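Local coordinates for protein 11R-lipoxygenase (Gersemia fruticosa, PDB 3VF1) that probably oxygenates polyunsaturated fatty acids, using a non-heme iron to insert both atoms of molecular oxygen under the control of calcium, at residues Leu262-Ile270 / Gln574-Thr585; Ser472-Arg480 / Tyr492-Trp500. All coordinates share one frame; numbering follows the deposited sequence.

Interaction 1: Leu262-Ile270 / Gln574-Thr585; sequences LNGSNPEVI and QHAAVNFSQMAT. With FE2 (Fe (II) ion), chain E.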
loop_
_atom_site.group_PDB
_atom_site.type_symbol
_atom_site.label_atom_id
_atom_site.label_comp_id
_atom_site.label_asym_id
_atom_site.label_seq_id
_atom_site.Cartn_x
_atom_site.Cartn_y
_atom_site.Cartn_z
ATOM N N LEU A 262 1.936 9.123 16.658
ATOM C CA LEU A 262 0.845 8.175 16.837
ATOM C C LEU A 262 -0.172 8.283 15.705
ATOM O O LEU A 262 -0.636 7.277 15.178
ATOM C CB LEU A 262 0.130 8.433 18.165
ATOM C CG LEU A 262 0.945 8.288 19.449
ATOM C CD1 LEU A 262 0.073 8.618 20.648
ATOM C CD2 LEU A 262 1.522 6.889 19.571
ATOM N N ASN A 263 -0.514 9.514 15.337
ATOM C CA ASN A 263 -1.613 9.758 14.414
ATOM C C ASN A 263 -1.180 10.550 13.187
ATOM O O ASN A 263 -1.997 11.201 12.536
ATOM C CB ASN A 263 -2.739 10.493 15.140
ATOM C CG ASN A 263 -3.193 9.764 16.390
ATOM O OD1 ASN A 263 -3.336 8.541 16.392
ATOM N ND2 ASN A 263 -3.414 10.513 17.466
ATOM N N GLY A 264 0.110 10.496 12.878
ATOM C CA GLY A 264 0.625 11.109 11.668
ATOM C C GLY A 264 0.601 10.117 10.524
ATOM O O GLY A 264 -0.434 9.524 10.233
ATOM N N SER A 265 1.749 9.927 9.882
ATOM C CA SER A 265 1.855 8.987 8.773
ATOM C C SER A 265 2.774 7.812 9.096
ATOM O O SER A 265 2.960 6.922 8.267
ATOM C CB SER A 265 2.360 9.705 7.523
ATOM O OG SER A 265 1.440 10.699 7.105
ATOM N N ASN A 266 3.345 7.808 10.298
ATOM C CA ASN A 266 4.300 6.774 10.679
ATOM C C ASN A 266 4.207 6.404 12.157
ATOM O O ASN A 266 4.973 6.910 12.977
ATOM C CB ASN A 266 5.719 7.235 10.354
ATOM C CG ASN A 266 6.760 6.182 10.671
ATOM O OD1 ASN A 266 6.439 5.001 10.822
ATOM N ND2 ASN A 266 8.015 6.600 10.771
ATOM N N PRO A 267 3.261 5.515 12.500
ATOM C CA PRO A 267 3.041 5.061 13.876
ATOM C C PRO A 267 3.753 3.743 14.185
ATOM O O PRO A 267 3.263 2.971 15.009
ATOM C CB PRO A 267 1.530 4.857 13.914
ATOM C CG PRO A 267 1.206 4.372 12.529
ATOM C CD PRO A 267 2.212 5.016 11.593
ATOM N N GLU A 268 4.893 3.498 13.546
ATOM C CA GLU A 268 5.565 2.204 13.651
ATOM C C GLU A 268 6.787 2.198 14.568
ATOM O O GLU A 268 7.380 1.145 14.795
ATOM C CB GLU A 268 6.002 1.734 12.262
ATOM C CG GLU A 268 4.870 1.244 11.377
ATOM C CD GLU A 268 5.379 0.510 10.147
ATOM O OE1 GLU A 268 6.524 0.785 9.720
ATOM O OE2 GLU A 268 4.641 -0.348 9.616
ATOM N N VAL A 269 7.167 3.357 15.095
ATOM C CA VAL A 269 8.450 3.474 15.784
ATOM C C VAL A 269 8.335 3.559 17.305
ATOM O O VAL A 269 9.035 2.845 18.021
ATOM C CB VAL A 269 9.241 4.692 15.274
ATOM C CG1 VAL A 269 10.601 4.760 15.951
ATOM C CG2 VAL A 269 9.402 4.618 13.763
ATOM N N ILE A 270 7.464 4.430 17.801
ATOM C CA ILE A 270 7.377 4.666 19.237
ATOM C C ILE A 270 7.008 3.392 19.990
ATOM O O ILE A 270 6.218 2.581 19.508
ATOM C CB ILE A 270 6.357 5.770 19.573
ATOM C CG1 ILE A 270 6.472 6.162 21.047
ATOM C CG2 ILE A 270 4.941 5.310 19.249
ATOM C CD1 ILE A 270 5.785 7.470 21.386
ATOM N N GLN A 574 -3.278 -0.409 5.865
ATOM C CA GLN A 574 -1.951 0.068 6.233
ATOM C C GLN A 574 -1.438 1.083 5.219
ATOM O O GLN A 574 -0.994 2.167 5.593
ATOM C CB GLN A 574 -0.966 -1.095 6.345
ATOM C CG GLN A 574 0.409 -0.692 6.867
ATOM C CD GLN A 574 0.373 -0.171 8.295
ATOM O OE1 GLN A 574 -0.682 -0.124 8.928
ATOM N NE2 GLN A 574 1.532 0.222 8.808
ATOM N N HIS A 575 -1.500 0.734 3.939
ATOM C CA HIS A 575 -1.033 1.639 2.897
ATOM C C HIS A 575 -1.781 2.964 2.958
ATOM O O HIS A 575 -1.184 4.027 2.817
ATOM C CB HIS A 575 -1.199 1.022 1.510
ATOM C CG HIS A 575 -0.790 1.937 0.399
ATOM N ND1 HIS A 575 -1.703 2.604 -0.390
ATOM C CD2 HIS A 575 0.434 2.315 -0.041
ATOM C CE1 HIS A 575 -1.060 3.342 -1.276
ATOM N NE2 HIS A 575 0.239 3.185 -1.086
ATOM N N ALA A 576 -3.090 2.896 3.172
ATOM C CA ALA A 576 -3.911 4.097 3.230
ATOM C C ALA A 576 -3.481 4.995 4.383
ATOM O O ALA A 576 -3.409 6.216 4.239
ATOM C CB ALA A 576 -5.382 3.729 3.374
ATOM N N ALA A 577 -3.192 4.383 5.526
ATOM C CA ALA A 577 -2.864 5.129 6.735
ATOM C C ALA A 577 -1.546 5.885 6.598
ATOM O O ALA A 577 -1.411 7.003 7.093
ATOM C CB ALA A 577 -2.812 4.190 7.932
ATOM N N VAL A 578 -0.580 5.273 5.921
ATOM C CA VAL A 578 0.753 5.853 5.805
ATOM C C VAL A 578 0.988 6.533 4.456
ATOM O O VAL A 578 2.076 7.041 4.203
ATOM C CB VAL A 578 1.847 4.784 5.996
ATOM C CG1 VAL A 578 1.549 3.930 7.224
ATOM C CG2 VAL A 578 1.970 3.913 4.755
ATOM N N ASN A 579 -0.022 6.541 3.592
ATOM C CA ASN A 579 0.130 7.113 2.256
ATOM C C ASN A 579 -0.722 8.365 2.043
ATOM O O ASN A 579 -0.197 9.436 1.749
ATOM C CB ASN A 579 -0.202 6.064 1.192
ATOM C CG ASN A 579 0.186 6.506 -0.209
ATOM O OD1 ASN A 579 1.195 6.058 -0.762
ATOM N ND2 ASN A 579 -0.623 7.376 -0.797
ATOM N N PHE A 580 -2.035 8.230 2.198
ATOM C CA PHE A 580 -2.950 9.328 1.893
ATOM C C PHE A 580 -3.019 10.358 3.015
ATOM O O PHE A 580 -3.705 11.374 2.892
ATOM C CB PHE A 580 -4.345 8.785 1.572
ATOM C CG PHE A 580 -4.380 7.928 0.341
ATOM C CD1 PHE A 580 -4.326 8.501 -0.917
ATOM C CD2 PHE A 580 -4.455 6.552 0.444
ATOM C CE1 PHE A 580 -4.349 7.715 -2.052
ATOM C CE2 PHE A 580 -4.478 5.759 -0.687
ATOM C CZ PHE A 580 -4.424 6.342 -1.938
ATOM N N SER A 581 -2.303 10.094 4.103
ATOM C CA SER A 581 -2.194 11.044 5.202
ATOM C C SER A 581 -0.974 11.944 5.022
ATOM O O SER A 581 -0.686 12.789 5.871
ATOM C CB SER A 581 -2.076 10.293 6.525
ATOM O OG SER A 581 -0.931 9.457 6.525
ATOM N N GLN A 582 -0.266 11.766 3.911
ATOM C CA GLN A 582 1.016 12.434 3.699
ATOM C C GLN A 582 0.907 13.940 3.480
ATOM O O GLN A 582 1.859 14.671 3.742
ATOM C CB GLN A 582 1.756 11.801 2.520
ATOM C CG GLN A 582 2.499 10.529 2.874
ATOM C CD GLN A 582 3.289 9.978 1.706
ATOM O OE1 GLN A 582 4.519 9.958 1.726
ATOM N NE2 GLN A 582 2.583 9.524 0.680
ATOM N N MET A 583 -0.236 14.414 2.995
ATOM C CA MET A 583 -0.396 15.845 2.759
ATOM C C MET A 583 -0.637 16.573 4.077
ATOM O O MET A 583 -0.161 17.689 4.277
ATOM C CB MET A 583 -1.541 16.120 1.780
ATOM C CG MET A 583 -1.671 17.591 1.403
ATOM S SD MET A 583 -0.159 18.286 0.696
ATOM C CE MET A 583 -0.236 17.644 -0.977
ATOM N N ALA A 584 -1.379 15.934 4.975
ATOM C CA ALA A 584 -1.600 16.479 6.306
ATOM C C ALA A 584 -0.290 16.519 7.087
ATOM O O ALA A 584 -0.105 17.358 7.967
ATOM C CB ALA A 584 -2.629 15.644 7.051
ATOM N N THR A 585 0.619 15.609 6.753
ATOM C CA THR A 585 1.871 15.464 7.487
ATOM C C THR A 585 3.000 16.298 6.887
ATOM O O THR A 585 3.754 16.945 7.614
ATOM C CB THR A 585 2.310 13.985 7.534
ATOM O OG1 THR A 585 1.347 13.223 8.273
ATOM C CG2 THR A 585 3.676 13.838 8.189
HETATM FE FE FE2 E . 1.888 4.266 -1.972
HETATM O O HOH W 1 -1.913 7.531 9.621
HETATM O O HOH W 2 2.248 6.321 -3.047
#
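S265 reaches across with a hydroxyl that comes to rest between two others. S265 OG lies 2.8 Å from T585 OG1 in a hydrogen bond that either group could donate. Its second neighbour, S581 OG at 2.7 Å from S265 OG, already gives its proton to A577 O. S581 OG could then only accept from S265, which can donate to it only if T585 supplies the other proton, so the S265-S581 bond is not settled. With chi1 at 60°, S581 OG sits between its backbone N and carbonyl carbon, from where it turns back to A577 O (2.6 Å) while still facing S265. A water donates to both G264 O and A577 O, giving A577 O a second donor beside S581 OG. Alongside, S265 O presses on the flank of V578, 3.3 Å from V578 CB.

The loop packs against the iron-bearing helix 557-579 of the lipoxygenase fold, which passes through a type I turn at N579-Q582 into helix 582-586. H575 and N579, one helical turn apart, both face the metal: H575 NE2 binds iron at 2.2 Å and N579 OD1 at 2.3 Å. H392, H397, the terminal carboxylate of I698 and a water complete the site. In the second shell, N579 O accepts from Q582 N and Q582 NE2 and lies close to the plane of the Q582 amide, which is also held by Q388, while L632 O holds N579 ND2. Farther along the loop, E268 OE2 lies 3.3 Å from Q574 NE2, though the carboxylate's stronger partner is T391 and Q574 OE1 is taken by Y492.

Interaction 2: Ser472-Arg480 / Tyr492-Trp500; sequences SYDLVKDLR and YKDDALLLW. With FRU (beta-D-fructofuranose), chain C.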
loop_
_atom_site.group_PDB
_atom_site.type_symbol
_atom_site.label_atom_id
_atom_site.label_comp_id
_atom_site.label_asym_id
_atom_site.label_seq_id
_atom_site.Cartn_x
_atom_site.Cartn_y
_atom_site.Cartn_z
ATOM N N SER A 472 6.308 -9.066 12.422
ATOM C CA SER A 472 6.098 -7.628 12.535
ATOM C C SER A 472 4.858 -7.181 11.763
ATOM O O SER A 472 4.487 -6.008 11.800
ATOM C CB SER A 472 7.330 -6.865 12.038
ATOM O OG SER A 472 7.537 -7.060 10.649
ATOM N N TYR A 473 4.222 -8.118 11.065
ATOM C CA TYR A 473 3.002 -7.820 10.323
ATOM C C TYR A 473 1.755 -8.268 11.076
ATOM O O TYR A 473 0.639 -7.921 10.698
ATOM C CB TYR A 473 3.048 -8.461 8.936
ATOM C CG TYR A 473 3.840 -7.652 7.941
ATOM C CD1 TYR A 473 5.221 -7.774 7.858
ATOM C CD2 TYR A 473 3.208 -6.755 7.091
ATOM C CE1 TYR A 473 5.947 -7.028 6.951
ATOM C CE2 TYR A 473 3.927 -6.007 6.183
ATOM C CZ TYR A 473 5.292 -6.148 6.117
ATOM O OH TYR A 473 6.003 -5.402 5.211
ATOM N N ASP A 474 1.946 -9.040 12.140
ATOM C CA ASP A 474 0.842 -9.380 13.026
ATOM C C ASP A 474 0.514 -8.152 13.863
ATOM O O ASP A 474 1.116 -7.921 14.911
ATOM C CB ASP A 474 1.205 -10.563 13.925
ATOM C CG ASP A 474 0.023 -11.063 14.736
ATOM O OD1 ASP A 474 -0.875 -10.254 15.048
ATOM O OD2 ASP A 474 -0.008 -12.268 15.061
ATOM N N LEU A 475 -0.439 -7.363 13.383
ATOM C CA LEU A 475 -0.776 -6.086 14.002
ATOM C C LEU A 475 -0.993 -6.218 15.504
ATOM O O LEU A 475 -0.370 -5.511 16.296
ATOM C CB LEU A 475 -2.036 -5.514 13.354
ATOM C CG LEU A 475 -2.413 -4.090 13.760
ATOM C CD1 LEU A 475 -1.385 -3.099 13.240
ATOM C CD2 LEU A 475 -3.804 -3.747 13.252
ATOM N N VAL A 476 -1.877 -7.129 15.889
ATOM C CA VAL A 476 -2.266 -7.283 17.286
ATOM C C VAL A 476 -1.060 -7.511 18.193
ATOM O O VAL A 476 -0.931 -6.876 19.238
ATOM C CB VAL A 476 -3.250 -8.457 17.464
ATOM C CG1 VAL A 476 -3.564 -8.669 18.938
ATOM C CG2 VAL A 476 -4.528 -8.205 16.676
ATOM N N LYS A 477 -0.179 -8.419 17.789
ATOM C CA LYS A 477 0.970 -8.781 18.611
ATOM C C LYS A 477 2.089 -7.744 18.533
ATOM O O LYS A 477 2.877 -7.606 19.467
ATOM C CB LYS A 477 1.492 -10.165 18.214
ATOM C CG LYS A 477 0.546 -11.296 18.595
ATOM C CD LYS A 477 1.040 -12.645 18.101
ATOM C CE LYS A 477 -0.015 -13.717 18.315
ATOM N NZ LYS A 477 0.306 -14.977 17.591
ATOM N N ASP A 478 2.159 -7.015 17.425
ATOM C CA ASP A 478 3.174 -5.979 17.274
ATOM C C ASP A 478 2.874 -4.809 18.204
ATOM O O ASP A 478 3.730 -4.386 18.978
ATOM C CB ASP A 478 3.248 -5.493 15.827
ATOM C CG ASP A 478 4.360 -4.484 15.612
ATOM O OD1 ASP A 478 5.543 -4.890 15.618
ATOM O OD2 ASP A 478 4.055 -3.286 15.432
ATOM N N LEU A 479 1.655 -4.289 18.122
ATOM C CA LEU A 479 1.233 -3.203 18.994
ATOM C C LEU A 479 1.371 -3.608 20.456
ATOM O O LEU A 479 1.678 -2.784 21.314
ATOM C CB LEU A 479 -0.218 -2.822 18.705
ATOM C CG LEU A 479 -0.501 -2.205 17.334
ATOM C CD1 LEU A 479 -1.994 -2.039 17.126
ATOM C CD2 LEU A 479 0.208 -0.870 17.196
ATOM N N ARG A 480 1.146 -4.887 20.731
ATOM C CA ARG A 480 1.150 -5.385 22.101
ATOM C C ARG A 480 2.559 -5.489 22.675
ATOM O O ARG A 480 2.788 -5.132 23.831
ATOM C CB ARG A 480 0.457 -6.745 22.167
ATOM C CG ARG A 480 0.355 -7.324 23.567
ATOM C CD ARG A 480 -0.373 -8.652 23.549
ATOM N NE ARG A 480 -1.768 -8.495 23.141
ATOM C CZ ARG A 480 -2.526 -9.475 22.654
ATOM N NH1 ARG A 480 -2.030 -10.697 22.497
ATOM N NH2 ARG A 480 -3.784 -9.230 22.314
ATOM N N TYR A 492 -4.904 5.785 15.332
ATOM C CA TYR A 492 -4.526 4.804 14.324
ATOM C C TYR A 492 -4.689 3.393 14.875
ATOM O O TYR A 492 -5.186 2.504 14.191
ATOM C CB TYR A 492 -3.078 4.996 13.880
ATOM C CG TYR A 492 -2.485 3.739 13.280
ATOM C CD1 TYR A 492 -1.850 2.801 14.082
ATOM C CD2 TYR A 492 -2.581 3.477 11.918
ATOM C CE1 TYR A 492 -1.316 1.646 13.549
ATOM C CE2 TYR A 492 -2.049 2.322 11.373
ATOM C CZ TYR A 492 -1.418 1.411 12.194
ATOM O OH TYR A 492 -0.886 0.260 11.660
ATOM N N LYS A 493 -4.258 3.193 16.114
ATOM C CA LYS A 493 -4.293 1.875 16.737
ATOM C C LYS A 493 -5.723 1.380 16.917
ATOM O O LYS A 493 -6.027 0.227 16.623
ATOM C CB LYS A 493 -3.568 1.906 18.085
ATOM C CG LYS A 493 -3.760 0.656 18.933
ATOM C CD LYS A 493 -4.888 0.812 19.942
ATOM C CE LYS A 493 -4.568 1.878 20.978
ATOM N NZ LYS A 493 -5.624 2.003 22.016
ATOM N N ASP A 494 -6.600 2.256 17.395
ATOM C CA ASP A 494 -7.994 1.888 17.622
ATOM C C ASP A 494 -8.681 1.494 16.317
ATOM O O ASP A 494 -9.377 0.479 16.254
ATOM C CB ASP A 494 -8.755 3.040 18.278
ATOM C CG ASP A 494 -8.321 3.287 19.709
ATOM O OD1 ASP A 494 -7.858 2.334 20.367
ATOM O OD2 ASP A 494 -8.449 4.437 20.180
ATOM N N ASP A 495 -8.480 2.299 15.280
ATOM C CA ASP A 495 -9.142 2.072 14.000
ATOM C C ASP A 495 -8.546 0.878 13.260
ATOM O O ASP A 495 -9.274 0.070 12.684
ATOM C CB ASP A 495 -9.053 3.323 13.125
ATOM C CG ASP A 495 -9.739 4.524 13.755
ATOM O OD1 ASP A 495 -10.650 4.319 14.589
ATOM O OD2 ASP A 495 -9.370 5.671 13.419
ATOM N N ALA A 496 -7.221 0.771 13.275
ATOM C CA ALA A 496 -6.535 -0.327 12.606
ATOM C C ALA A 496 -6.928 -1.677 13.206
ATOM O O ALA A 496 -7.009 -2.679 12.497
ATOM C CB ALA A 496 -5.028 -0.132 12.683
ATOM N N LEU A 497 -7.174 -1.702 14.512
ATOM C CA LEU A 497 -7.525 -2.943 15.195
ATOM C C LEU A 497 -8.960 -3.369 14.890
ATOM O O LEU A 497 -9.262 -4.562 14.864
ATOM C CB LEU A 497 -7.319 -2.810 16.706
ATOM C CG LEU A 497 -5.869 -2.876 17.189
ATOM C CD1 LEU A 497 -5.797 -2.676 18.695
ATOM C CD2 LEU A 497 -5.226 -4.199 16.799
ATOM N N LEU A 498 -9.839 -2.399 14.664
ATOM C CA LEU A 498 -11.206 -2.700 14.258
ATOM C C LEU A 498 -11.211 -3.305 12.858
ATOM O O LEU A 498 -11.895 -4.294 12.598
ATOM C CB LEU A 498 -12.066 -1.435 14.267
ATOM C CG LEU A 498 -12.393 -0.823 15.631
ATOM C CD1 LEU A 498 -13.194 0.455 15.448
ATOM C CD2 LEU A 498 -13.152 -1.812 16.502
ATOM N N LEU A 499 -10.436 -2.702 11.963
ATOM C CA LEU A 499 -10.386 -3.127 10.571
ATOM C C LEU A 499 -9.716 -4.485 10.435
ATOM O O LEU A 499 -10.152 -5.325 9.652
ATOM C CB LEU A 499 -9.634 -2.092 9.735
ATOM C CG LEU A 499 -10.388 -0.778 9.527
ATOM C CD1 LEU A 499 -9.429 0.377 9.317
ATOM C CD2 LEU A 499 -11.337 -0.909 8.347
ATOM N N TRP A 500 -8.652 -4.694 11.201
ATOM C CA TRP A 500 -7.941 -5.965 11.194
ATOM C C TRP A 500 -8.881 -7.111 11.556
ATOM O O TRP A 500 -8.929 -8.128 10.866
ATOM C CB TRP A 500 -6.773 -5.924 12.178
ATOM C CG TRP A 500 -6.074 -7.236 12.323
ATOM C CD1 TRP A 500 -6.403 -8.250 13.172
ATOM C CD2 TRP A 500 -4.925 -7.680 11.593
ATOM N NE1 TRP A 500 -5.530 -9.300 13.018
ATOM C CE2 TRP A 500 -4.612 -8.974 12.055
ATOM C CE3 TRP A 500 -4.131 -7.110 10.596
ATOM C CZ2 TRP A 500 -3.539 -9.706 11.554
ATOM C CZ3 TRP A 500 -3.065 -7.838 10.099
ATOM C CH2 TRP A 500 -2.778 -9.122 10.579
HETATM C C1 FRU C . -8.182 -1.597 21.027
HETATM C C2 FRU C . -8.480 -1.326 22.496
HETATM C C3 FRU C . -9.964 -1.088 22.729
HETATM C C4 FRU C . -9.998 0.030 23.749
HETATM C C5 FRU C . -8.685 0.765 23.529
HETATM C C6 FRU C . -8.137 1.280 24.853
HETATM O O1 FRU C . -8.604 -0.500 20.249
HETATM O O2 FRU C . -8.095 -2.436 23.277
HETATM O O3 FRU C . -10.608 -2.242 23.217
HETATM O O4 FRU C . -11.109 0.878 23.584
HETATM O O5 FRU C . -7.798 -0.157 22.918
HETATM O O6 FRU C . -7.549 2.550 24.692
#
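Y492 opens the contact by setting its phenol oxygen against a methyl group: Y492 OH is 3.7 Å from L475 CD1, while its polar bond goes to Q574. K493 divides its chain between two tasks. Its CG packs on L479 CD1 at 3.7 Å, and a bend at chi2 (-95°) then turns the ammonium away to the sugar side, where NZ pairs with D494 OD1 and donates to O5 of the bound fructofuranose. D494 OD1 also takes a hydrogen bond from the sugar's O1, 2.9 Å away, so one carboxylate oxygen serves lysine and sugar together. A496 offers a methyl and a carbonyl to the same branch of L475, with L475 CD2 3.5 Å from A496 O. L497 works by branches as well: CD2 fits against L475 CD2 and meets L479 CD1 tip to tip, whereas CD1 touches the sugar, 3.5 Å from its C1. At W500 the indole is laid over L475, whose CB stands 4.1 Å from the six-ring centroid and 22° off the normal, a CH-pi contact; V476 CG2 lies near NE1, and F569 meets the ring edge-to-face. L475 is thus a knob in the hole formed by Y492, A496, L497 and W500, a single knob-into-hole contact between the antiparallel helices of a helical hairpin whose segment axes pass 10.9 Å apart, beside a glycan-binding pocket.

How the interactions relate
The two contacts sit side by side in the helical lipoxygenase domain, their centres 14 Å apart. Along the chain 262-270 comes first, then 472-480 and 492-500, and 574-585 last, so the short hairpin of interaction 2 falls within the long excursion that interaction 1 closes. Y492 joins them directly: its OH lies 2.8 Å from Q574 OE1, a probable hydrogen bond, and its ring packs on P267. Helix 557-579 is common ground, since F569 backs L475 and W500 in interaction 2 while the same helix carries iron ligands farther on in interaction 1. The two contacts, both buried, thus link the sugar-binding side of the hairpin to the iron-bearing helix through Y492 and Q574.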